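Local coordinates for IPT/TIG domain-containing protein BACOVA_02650 (Bacteroides ovatus, PDB 5E7H) that binds polysaccharide at the cell surface and probably captures xyloglucan before its transport into the periplasm for degradation, at residues P13-T18 and I82-E87; I179-N184 and Q224-R229; F167-F172 and T247-F252. All coordinates share one frame; numbering follows the deposited sequence.

The fragment joins an IPT/TIG domain to the xyloglucan-binding domain of a surface glycan-binding protein, and its three contacts sample a domain junction and two sites in the second domain. Contact 1 lies at the junction, where the side chain of Val14 comes within about 8 Å of a sodium ion held by Asn92, Asn119, Thr121 and Asp253. Contact 3 joins strands 160-168 and 246-259, with the side chain of Tyr251 about 10 Å from a sodium ion, probably the same one. Contact 2 follows on the next strand, 176-181, and includes Leu227 of a second sodium site. Contacts 2 and 3 are 28 Å apart between centres, yet their nearest atoms come within about 6 Å without touching; contact 1 lies 26 Å and 21 Å from them respectively.

Contact 1 of 3, residues P13-T18 and I82-E87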
loop_
_atom_site.group_PDB
_atom_site.type_symbol
_atom_site.label_atom_id
_atom_site.label_comp_id
_atom_site.label_asym_id
_atom_site.label_seq_id
_atom_site.Cartn_x
_atom_site.Cartn_y
_atom_site.Cartn_z
ATOM N N PRO A 13 3.369 4.214 5.052
ATOM C CA PRO A 13 4.737 3.703 4.905
ATOM C C PRO A 13 5.137 2.873 6.100
ATOM O O PRO A 13 4.808 3.190 7.241
ATOM C CB PRO A 13 5.580 4.969 4.782
ATOM C CG PRO A 13 4.761 6.057 5.379
ATOM C CD PRO A 13 3.327 5.680 5.141
ATOM N N VAL A 14 5.876 1.801 5.826
ATOM C CA VAL A 14 6.407 0.950 6.886
ATOM C C VAL A 14 7.361 1.724 7.797
ATOM O O VAL A 14 8.190 2.535 7.336
ATOM C CB VAL A 14 7.117 -0.284 6.255
ATOM C CG1 VAL A 14 7.811 -1.147 7.321
ATOM C CG2 VAL A 14 6.119 -1.116 5.476
ATOM N N VAL A 15 7.270 1.489 9.107
ATOM C CA VAL A 15 8.194 2.108 10.034
ATOM C C VAL A 15 9.637 1.680 9.706
ATOM O O VAL A 15 9.924 0.490 9.552
ATOM C CB VAL A 15 7.875 1.744 11.494
ATOM C CG1 VAL A 15 8.848 2.349 12.436
ATOM C CG2 VAL A 15 6.444 2.194 11.842
ATOM N N GLY A 16 10.524 2.651 9.561
ATOM C CA GLY A 16 11.902 2.365 9.202
ATOM C C GLY A 16 12.175 2.512 7.724
ATOM O O GLY A 16 13.307 2.316 7.288
ATOM N N SER A 17 11.148 2.836 6.950
ATOM C CA SER A 17 11.297 3.048 5.513
ATOM C C SER A 17 11.236 4.535 5.190
ATOM O O SER A 17 10.896 5.366 6.040
ATOM C CB SER A 17 10.234 2.283 4.737
ATOM O OG SER A 17 8.969 2.938 4.807
ATOM N N THR A 18 11.613 4.877 3.958
ATOM C CA THR A 18 11.707 6.270 3.537
ATOM C C THR A 18 10.356 6.773 3.066
ATOM O O THR A 18 9.664 6.099 2.296
ATOM C CB THR A 18 12.735 6.444 2.417
ATOM O OG1 THR A 18 14.009 5.995 2.887
ATOM C CG2 THR A 18 12.857 7.915 1.999
ATOM N N ILE A 82 -5.292 11.558 3.947
ATOM C CA ILE A 82 -5.159 11.110 5.321
ATOM C C ILE A 82 -3.977 10.155 5.412
ATOM O O ILE A 82 -3.922 9.140 4.704
ATOM C CB ILE A 82 -6.446 10.446 5.826
ATOM C CG1 ILE A 82 -7.535 11.521 5.894
ATOM C CG2 ILE A 82 -6.235 9.805 7.172
ATOM C CD1 ILE A 82 -8.899 11.019 6.348
ATOM N N PHE A 83 -3.022 10.518 6.266
ATOM C CA PHE A 83 -1.823 9.725 6.557
ATOM C C PHE A 83 -2.097 8.718 7.677
ATOM O O PHE A 83 -2.712 9.059 8.685
ATOM C CB PHE A 83 -0.664 10.665 6.949
ATOM C CG PHE A 83 0.687 9.990 6.955
ATOM C CD1 PHE A 83 1.254 9.551 5.775
ATOM C CD2 PHE A 83 1.373 9.811 8.147
ATOM C CE1 PHE A 83 2.496 8.912 5.782
ATOM C CE2 PHE A 83 2.617 9.191 8.164
ATOM C CZ PHE A 83 3.168 8.742 6.984
ATOM N N TYR A 84 -1.663 7.469 7.467
ATOM C CA TYR A 84 -1.910 6.340 8.376
ATOM C C TYR A 84 -3.415 6.184 8.636
ATOM O O TYR A 84 -3.903 6.296 9.769
ATOM C CB TYR A 84 -1.090 6.452 9.679
ATOM C CG TYR A 84 0.128 5.529 9.645
ATOM C CD1 TYR A 84 0.185 4.388 10.442
ATOM C CD2 TYR A 84 1.191 5.763 8.774
ATOM C CE1 TYR A 84 1.278 3.532 10.388
ATOM C CE2 TYR A 84 2.287 4.921 8.735
ATOM C CZ TYR A 84 2.314 3.808 9.534
ATOM O OH TYR A 84 3.391 2.937 9.475
ATOM N N PRO A 85 -4.160 5.921 7.549
ATOM C CA PRO A 85 -5.610 5.712 7.655
ATOM C C PRO A 85 -5.906 4.335 8.235
ATOM O O PRO A 85 -6.357 3.416 7.543
ATOM C CB PRO A 85 -6.084 5.839 6.210
ATOM C CG PRO A 85 -4.973 5.323 5.420
ATOM C CD PRO A 85 -3.722 5.837 6.146
ATOM N N LEU A 86 -5.627 4.191 9.524
ATOM C CA LEU A 86 -5.735 2.898 10.200
ATOM C C LEU A 86 -7.138 2.297 10.079
ATOM O O LEU A 86 -7.281 1.073 9.971
ATOM C CB LEU A 86 -5.336 3.057 11.671
ATOM C CG LEU A 86 -3.846 3.370 11.814
ATOM C CD1 LEU A 86 -3.626 4.020 13.185
ATOM C CD2 LEU A 86 -2.977 2.126 11.637
ATOM N N GLU A 87 -8.148 3.165 10.020
ATOM C CA GLU A 87 -9.534 2.744 10.020
ATOM C C GLU A 87 -9.981 2.191 8.667
ATOM O O GLU A 87 -11.064 1.621 8.552
ATOM C CB GLU A 87 -10.424 3.937 10.411
ATOM C CG GLU A 87 -9.950 4.743 11.668
ATOM C CD GLU A 87 -8.985 5.894 11.363
ATOM O OE1 GLU A 87 -8.363 5.919 10.287
ATOM O OE2 GLU A 87 -8.846 6.796 12.224
#
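Tyr84 OH holds two partners at once: it donates to Pro13 O at 2.7 Å and accepts from ND2 of Asn119, a sodium ligand. The hydroxyl approaches the carbonyl at a C=O...O angle of 154°, tilted 25° from its plane. Beside this bond, the ring of Pro13 rests against two aromatic residues. Its CD lies 3.4 Å from Phe83 CE1 and also touches Tyr84 CE2, while its CG approaches Phe83 CZ. Phe83 reaches the proline with CG anti to the backbone N (chi1 -167°). The two aromatic rings also meet each other, Tyr84 CD2 sitting 3.7 Å above the plane of Phe83 near its rim. Here a loop of the IPT/TIG domain touches the connection that leads from strand 75-78 to strand 89-91 of the xyloglucan-binding domain. A phenylalanine in place of Tyr84 would probably leave Pro13 O without this donor and Asn119 ND2 without this acceptor. The same Asn119 takes the N-H of Val15 on OD1. Val14 to Ser17 form a type II beta turn, in which Val14 O accepts both Ser17 N at 3.0 Å and Ser17 OG at 2.7 Å.

Contact 2 of 3, residues I179-N184 and Q224-R229; sequences IAMCEN and QDFLNR. With NA (sodium ion), chain J; FMT (formic acid), chain B.
Arg229, Cys182 and Phe226 carry this contact between the turn after strand 176-181 and the end of helix 223-227, in the xyloglucan-binding domain. Cys182 occupies the second position of a type I' beta turn and serves both partners. Its SG lies 3.5 Å from Phe226 CE1, approaching the ring obliquely, 47° off the normal, in a sulfur-aromatic contact. Met181 adds a second sulfur, with SD 4.0 Å from Phe226 CZ in a Met-aromatic contact. Phe226 also packs edge-to-face with Trp145, while Met181 touches Leu162 of strand 160-168, inside the beta sandwich. At the end of the helix, Leu227 O binds a sodium ion together with Asn230.

The aliphatic part of Arg229 passes Cys182, CD lying 4.1 Å from Cys182 CB. A bend at chi3, 87°, turns NE aside, where it donates to a water at 2.8 Å; that water in turn donates to Cys182 O at 2.6 Å. ND2 of Asn184 lies 3.1 Å above one face of the guanidinium, near its rim, the planes 19° apart. Asp220 forms a salt bridge with NH1, and a formic acid molecule, probably from the crystallisation liquor, makes weak bonds at the guanidinium edge. Since Asn184 ND2 and Arg229 NH2 are both donors, they pack without bonding; the arginine's charge is probably balanced mainly by Asp220.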
loop_
_atom_site.group_PDB
_atom_site.type_symbol
_atom_site.label_atom_id
_atom_site.label_comp_id
_atom_site.label_asym_id
_atom_site.label_seq_id
_atom_site.Cartn_x
_atom_site.Cartn_y
_atom_site.Cartn_z
ATOM N N ILE A 179 -6.018 -10.300 -7.970
ATOM C CA ILE A 179 -6.664 -9.885 -6.721
ATOM C C ILE A 179 -8.180 -9.983 -6.940
ATOM O O ILE A 179 -8.726 -9.394 -7.890
ATOM C CB ILE A 179 -6.275 -8.464 -6.300
ATOM C CG1 ILE A 179 -4.751 -8.370 -6.108
ATOM C CG2 ILE A 179 -7.007 -8.091 -5.013
ATOM C CD1 ILE A 179 -4.227 -6.954 -5.743
ATOM N N ALA A 180 -8.844 -10.752 -6.082
ATOM C CA ALA A 180 -10.283 -10.998 -6.195
ATOM C C ALA A 180 -10.932 -10.697 -4.855
ATOM O O ALA A 180 -10.307 -10.862 -3.808
ATOM C CB ALA A 180 -10.557 -12.420 -6.601
ATOM N N MET A 181 -12.187 -10.257 -4.889
ATOM C CA MET A 181 -12.974 -10.050 -3.681
ATOM C C MET A 181 -14.358 -10.692 -3.815
ATOM O O MET A 181 -14.939 -10.745 -4.904
ATOM C CB MET A 181 -13.129 -8.563 -3.392
ATOM C CG MET A 181 -11.859 -7.872 -2.967
ATOM S SD MET A 181 -12.167 -6.112 -2.799
ATOM C CE MET A 181 -10.546 -5.585 -2.287
ATOM N N CYS A 182 -14.878 -11.158 -2.686
ATOM C CA CYS A 182 -16.249 -11.688 -2.570
ATOM C C CYS A 182 -16.543 -12.862 -3.499
ATOM O O CYS A 182 -17.693 -13.093 -3.894
ATOM C CB CYS A 182 -17.276 -10.598 -2.829
ATOM S SG CYS A 182 -17.087 -9.156 -1.771
ATOM N N GLU A 183 -15.496 -13.601 -3.836
ATOM C CA GLU A 183 -15.566 -14.728 -4.758
ATOM C C GLU A 183 -16.177 -14.336 -6.101
ATOM O O GLU A 183 -16.697 -15.185 -6.826
ATOM C CB GLU A 183 -16.338 -15.905 -4.130
ATOM C CG GLU A 183 -15.557 -16.534 -2.987
ATOM C CD GLU A 183 -16.060 -17.901 -2.586
ATOM O OE1 GLU A 183 -16.762 -18.549 -3.392
ATOM O OE2 GLU A 183 -15.745 -18.326 -1.456
ATOM N N ASN A 184 -16.076 -13.058 -6.461
ATOM C CA ASN A 184 -16.538 -12.626 -7.776
ATOM C C ASN A 184 -15.362 -12.618 -8.729
ATOM O O ASN A 184 -14.766 -11.593 -9.009
ATOM C CB ASN A 184 -17.206 -11.250 -7.727
ATOM C CG ASN A 184 -17.833 -10.884 -9.060
ATOM O OD1 ASN A 184 -17.775 -11.669 -10.007
ATOM N ND2 ASN A 184 -18.461 -9.717 -9.138
ATOM N N GLN A 224 -22.280 0.026 -0.635
ATOM C CA GLN A 224 -23.311 -0.804 0.005
ATOM C C GLN A 224 -23.639 -2.036 -0.832
ATOM O O GLN A 224 -23.889 -3.125 -0.297
ATOM C CB GLN A 224 -24.587 -0.008 0.255
ATOM C CG GLN A 224 -25.643 -0.790 1.071
ATOM C CD GLN A 224 -25.120 -1.157 2.444
ATOM O OE1 GLN A 224 -25.265 -0.401 3.400
ATOM N NE2 GLN A 224 -24.523 -2.341 2.553
ATOM N N ASP A 225 -23.677 -1.885 -2.150
ATOM C CA ASP A 225 -23.961 -3.040 -3.007
ATOM C C ASP A 225 -22.872 -4.115 -2.868
ATOM O O ASP A 225 -23.146 -5.330 -2.833
ATOM C CB ASP A 225 -24.071 -2.603 -4.468
ATOM C CG ASP A 225 -25.238 -1.674 -4.717
ATOM O OD1 ASP A 225 -26.329 -1.863 -4.130
ATOM O OD2 ASP A 225 -25.049 -0.733 -5.513
ATOM N N PHE A 226 -21.619 -3.673 -2.804
ATOM C CA PHE A 226 -20.474 -4.534 -2.586
ATOM C C PHE A 226 -20.603 -5.254 -1.245
ATOM O O PHE A 226 -20.443 -6.483 -1.166
ATOM C CB PHE A 226 -19.201 -3.675 -2.677
ATOM C CG PHE A 226 -17.957 -4.294 -2.081
ATOM C CD1 PHE A 226 -17.285 -5.313 -2.732
ATOM C CD2 PHE A 226 -17.448 -3.812 -0.883
ATOM C CE1 PHE A 226 -16.105 -5.857 -2.171
ATOM C CE2 PHE A 226 -16.290 -4.338 -0.338
ATOM C CZ PHE A 226 -15.626 -5.360 -0.983
ATOM N N LEU A 227 -20.923 -4.510 -0.192
ATOM C CA LEU A 227 -21.061 -5.121 1.133
ATOM C C LEU A 227 -22.187 -6.158 1.128
ATOM O O LEU A 227 -22.085 -7.183 1.809
ATOM C CB LEU A 227 -21.316 -4.069 2.202
ATOM C CG LEU A 227 -20.148 -3.109 2.496
ATOM C CD1 LEU A 227 -20.606 -2.089 3.542
ATOM C CD2 LEU A 227 -18.888 -3.815 2.942
ATOM N N ASN A 228 -23.239 -5.898 0.362
ATOM C CA ASN A 228 -24.378 -6.803 0.330
ATOM C C ASN A 228 -24.137 -8.095 -0.466
ATOM O O ASN A 228 -25.041 -8.910 -0.552
ATOM C CB ASN A 228 -25.616 -6.054 -0.197
ATOM C CG ASN A 228 -26.224 -5.162 0.858
ATOM O OD1 ASN A 228 -25.891 -5.274 2.028
ATOM N ND2 ASN A 228 -27.108 -4.263 0.456
ATOM N N ARG A 229 -22.927 -8.281 -0.990
ATOM C CA ARG A 229 -22.539 -9.593 -1.519
ATOM C C ARG A 229 -22.369 -10.577 -0.373
ATOM O O ARG A 229 -22.368 -11.791 -0.596
ATOM C CB ARG A 229 -21.274 -9.489 -2.361
ATOM C CG ARG A 229 -21.521 -8.671 -3.619
ATOM C CD ARG A 229 -20.418 -8.763 -4.653
ATOM N NE ARG A 229 -20.584 -9.895 -5.545
ATOM C CZ ARG A 229 -21.012 -9.845 -6.805
ATOM N NH1 ARG A 229 -21.339 -8.705 -7.419
ATOM N NH2 ARG A 229 -21.089 -10.968 -7.465
HETATM NA NA NA J . -22.359 -8.309 4.476
HETATM C C FMT B . -23.214 -11.134 -9.836
HETATM O O1 FMT B . -22.522 -10.170 -10.262
HETATM O O2 FMT B . -22.644 -12.076 -9.216
HETATM O O HOH W 1 -20.053 -12.541 -4.693
#

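Contact 3 of 3, residues F167-F172 and T247-F252; sequences FVKEVF and TIEVYF. With FMT (formic acid), chain C; FMT (formic acid), chain D.
Phe167 and Tyr251 form an antiparallel hydrogen-bonded pair in a sheet of the beta sandwich, each backbone N-H donating to the other's carbonyl. With the neighbouring non-hydrogen-bonded pair, Val168 and Val250, whose alpha carbons are 4.6 Å apart, they make the close-packed part. The rings of Phe167 and Tyr251 lie side by side, pointing the same way, with Phe167 CD1 at the edge of the tyrosine ring, 3.9 Å from CD2. Trp207 meets Phe167 edge-to-face and also touches Tyr251. Strand pairing ends with Lys169 N on Glu249 O, a nearly straight bond of 3.0 Å, after which a water bridges Glu170 N and Glu249 N. The chain then returns at Phe172, whose CG sits between the backbone N and the carbonyl carbon (chi1 47°), packing against Ile248 CG2 at 3.6 Å; CE2 of its ring touches Val250 CG2.

By contrast, the Lys169 side is looser and wetter. Its salt bridge from NZ to Glu249 OE1 is long, 3.9 Å, and a water accepting from NZ also donates to OE1. Two formic acid molecules, probably from the crystallisation liquor, accept weak bonds from NZ. The other carboxylate oxygen is held firmly: Tyr251 OH donates to the anti lone pair of Glu249 OE2 at 2.6 Å.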
loop_
_atom_site.group_PDB
_atom_site.type_symbol
_atom_site.label_atom_id
_atom_site.label_comp_id
_atom_site.label_asym_id
_atom_site.label_seq_id
_atom_site.Cartn_x
_atom_site.Cartn_y
_atom_site.Cartn_z
ATOM N N PHE A 167 6.557 -5.162 -1.379
ATOM C CA PHE A 167 8.006 -5.213 -1.513
ATOM C C PHE A 167 8.349 -6.262 -2.551
ATOM O O PHE A 167 7.980 -7.416 -2.391
ATOM C CB PHE A 167 8.663 -5.549 -0.166
ATOM C CG PHE A 167 10.181 -5.646 -0.216
ATOM C CD1 PHE A 167 10.812 -6.723 -0.834
ATOM C CD2 PHE A 167 10.964 -4.691 0.410
ATOM C CE1 PHE A 167 12.215 -6.811 -0.871
ATOM C CE2 PHE A 167 12.367 -4.794 0.390
ATOM C CZ PHE A 167 12.970 -5.856 -0.250
ATOM N N VAL A 168 9.043 -5.844 -3.604
ATOM C CA VAL A 168 9.517 -6.760 -4.644
ATOM C C VAL A 168 11.047 -6.830 -4.573
ATOM O O VAL A 168 11.728 -5.797 -4.681
ATOM C CB VAL A 168 9.080 -6.296 -6.042
ATOM C CG1 VAL A 168 9.709 -7.191 -7.141
ATOM C CG2 VAL A 168 7.548 -6.247 -6.146
ATOM N N LYS A 169 11.612 -8.021 -4.379
ATOM C CA LYS A 169 13.067 -8.150 -4.260
ATOM C C LYS A 169 13.781 -7.795 -5.560
ATOM O O LYS A 169 14.789 -7.048 -5.545
ATOM C CB LYS A 169 13.454 -9.570 -3.831
ATOM C CG LYS A 169 14.961 -9.794 -3.623
ATOM C CD LYS A 169 15.421 -9.130 -2.349
ATOM C CE LYS A 169 16.924 -9.279 -2.144
ATOM N NZ LYS A 169 17.283 -10.683 -1.840
ATOM N N GLU A 170 13.312 -8.377 -6.670
ATOM C CA GLU A 170 13.920 -8.201 -7.996
ATOM C C GLU A 170 12.825 -8.239 -9.028
ATOM O O GLU A 170 11.821 -8.933 -8.841
ATOM C CB GLU A 170 14.935 -9.313 -8.328
ATOM C CG GLU A 170 15.911 -9.714 -7.238
ATOM C CD GLU A 170 17.158 -8.847 -7.193
ATOM O OE1 GLU A 170 17.206 -7.820 -7.907
ATOM O OE2 GLU A 170 18.094 -9.203 -6.442
ATOM N N VAL A 171 13.014 -7.534 -10.139
ATOM C CA VAL A 171 12.033 -7.608 -11.200
ATOM C C VAL A 171 12.029 -9.019 -11.772
ATOM O O VAL A 171 13.037 -9.749 -11.710
ATOM C CB VAL A 171 12.299 -6.584 -12.319
ATOM C CG1 VAL A 171 12.103 -5.158 -11.777
ATOM C CG2 VAL A 171 13.664 -6.774 -12.897
ATOM N N PHE A 172 10.890 -9.377 -12.320
ATOM C CA PHE A 172 10.678 -10.704 -12.892
ATOM C C PHE A 172 9.909 -10.583 -14.191
ATOM O O PHE A 172 9.279 -9.563 -14.465
ATOM C CB PHE A 172 9.942 -11.608 -11.888
ATOM C CG PHE A 172 8.738 -10.966 -11.251
ATOM C CD1 PHE A 172 7.519 -10.919 -11.910
ATOM C CD2 PHE A 172 8.821 -10.419 -9.974
ATOM C CE1 PHE A 172 6.414 -10.329 -11.317
ATOM C CE2 PHE A 172 7.737 -9.831 -9.385
ATOM C CZ PHE A 172 6.526 -9.784 -10.044
ATOM N N THR A 247 11.897 -17.132 -10.415
ATOM C CA THR A 247 11.907 -17.127 -8.969
ATOM C C THR A 247 11.574 -15.706 -8.576
ATOM O O THR A 247 12.120 -14.756 -9.139
ATOM C CB THR A 247 13.271 -17.610 -8.431
ATOM O OG1 THR A 247 13.457 -18.985 -8.820
ATOM C CG2 THR A 247 13.351 -17.487 -6.928
ATOM N N ILE A 248 10.623 -15.551 -7.663
ATOM C CA ILE A 248 10.226 -14.216 -7.238
ATOM C C ILE A 248 10.212 -14.157 -5.718
ATOM O O ILE A 248 10.242 -15.184 -5.047
ATOM C CB ILE A 248 8.848 -13.805 -7.816
ATOM C CG1 ILE A 248 7.681 -14.522 -7.100
ATOM C CG2 ILE A 248 8.812 -14.069 -9.337
ATOM C CD1 ILE A 248 6.281 -14.082 -7.546
ATOM N N GLU A 249 10.193 -12.942 -5.180
ATOM C CA GLU A 249 10.107 -12.735 -3.739
ATOM C C GLU A 249 9.343 -11.444 -3.527
ATOM O O GLU A 249 9.893 -10.351 -3.730
ATOM C CB GLU A 249 11.496 -12.701 -3.100
ATOM C CG GLU A 249 11.454 -12.571 -1.606
ATOM C CD GLU A 249 12.823 -12.529 -0.956
ATOM O OE1 GLU A 249 13.861 -12.595 -1.668
ATOM O OE2 GLU A 249 12.848 -12.442 0.283
ATOM N N VAL A 250 8.066 -11.575 -3.171
ATOM C CA VAL A 250 7.153 -10.431 -3.098
ATOM C C VAL A 250 6.417 -10.475 -1.775
ATOM O O VAL A 250 5.918 -11.532 -1.374
ATOM C CB VAL A 250 6.146 -10.436 -4.258
ATOM C CG1 VAL A 250 5.244 -9.203 -4.218
ATOM C CG2 VAL A 250 6.888 -10.519 -5.595
ATOM N N TYR A 251 6.354 -9.336 -1.087
ATOM C CA TYR A 251 5.633 -9.236 0.188
ATOM C C TYR A 251 4.539 -8.195 0.080
ATOM O O TYR A 251 4.681 -7.225 -0.668
ATOM C CB TYR A 251 6.581 -8.868 1.356
ATOM C CG TYR A 251 7.710 -9.872 1.499
ATOM C CD1 TYR A 251 7.525 -11.059 2.190
ATOM C CD2 TYR A 251 8.923 -9.673 0.858
ATOM C CE1 TYR A 251 8.527 -12.003 2.268
ATOM C CE2 TYR A 251 9.936 -10.608 0.937
ATOM C CZ TYR A 251 9.726 -11.780 1.637
ATOM O OH TYR A 251 10.700 -12.752 1.727
ATOM N N PHE A 252 3.458 -8.420 0.827
ATOM C CA PHE A 252 2.288 -7.526 0.857
ATOM C C PHE A 252 1.855 -7.227 2.282
ATOM O O PHE A 252 1.928 -8.093 3.150
ATOM C CB PHE A 252 1.070 -8.153 0.153
ATOM C CG PHE A 252 1.280 -8.570 -1.280
ATOM C CD1 PHE A 252 1.868 -9.785 -1.600
ATOM C CD2 PHE A 252 0.838 -7.766 -2.307
ATOM C CE1 PHE A 252 2.033 -10.154 -2.930
ATOM C CE2 PHE A 252 0.997 -8.150 -3.627
ATOM C CZ PHE A 252 1.589 -9.351 -3.924
HETATM C C FMT C . 18.247 -11.191 1.690
HETATM O O1 FMT C . 19.144 -10.319 1.572
HETATM O O2 FMT C . 17.048 -10.863 1.501
HETATM C C FMT D . 21.284 -10.314 -1.775
HETATM O O1 FMT D . 20.498 -10.553 -0.820
HETATM O O2 FMT D . 21.165 -10.949 -2.858
HETATM O O HOH W 2 16.164 -12.574 -0.431
HETATM O O HOH W 3 11.481 -10.922 -6.887
#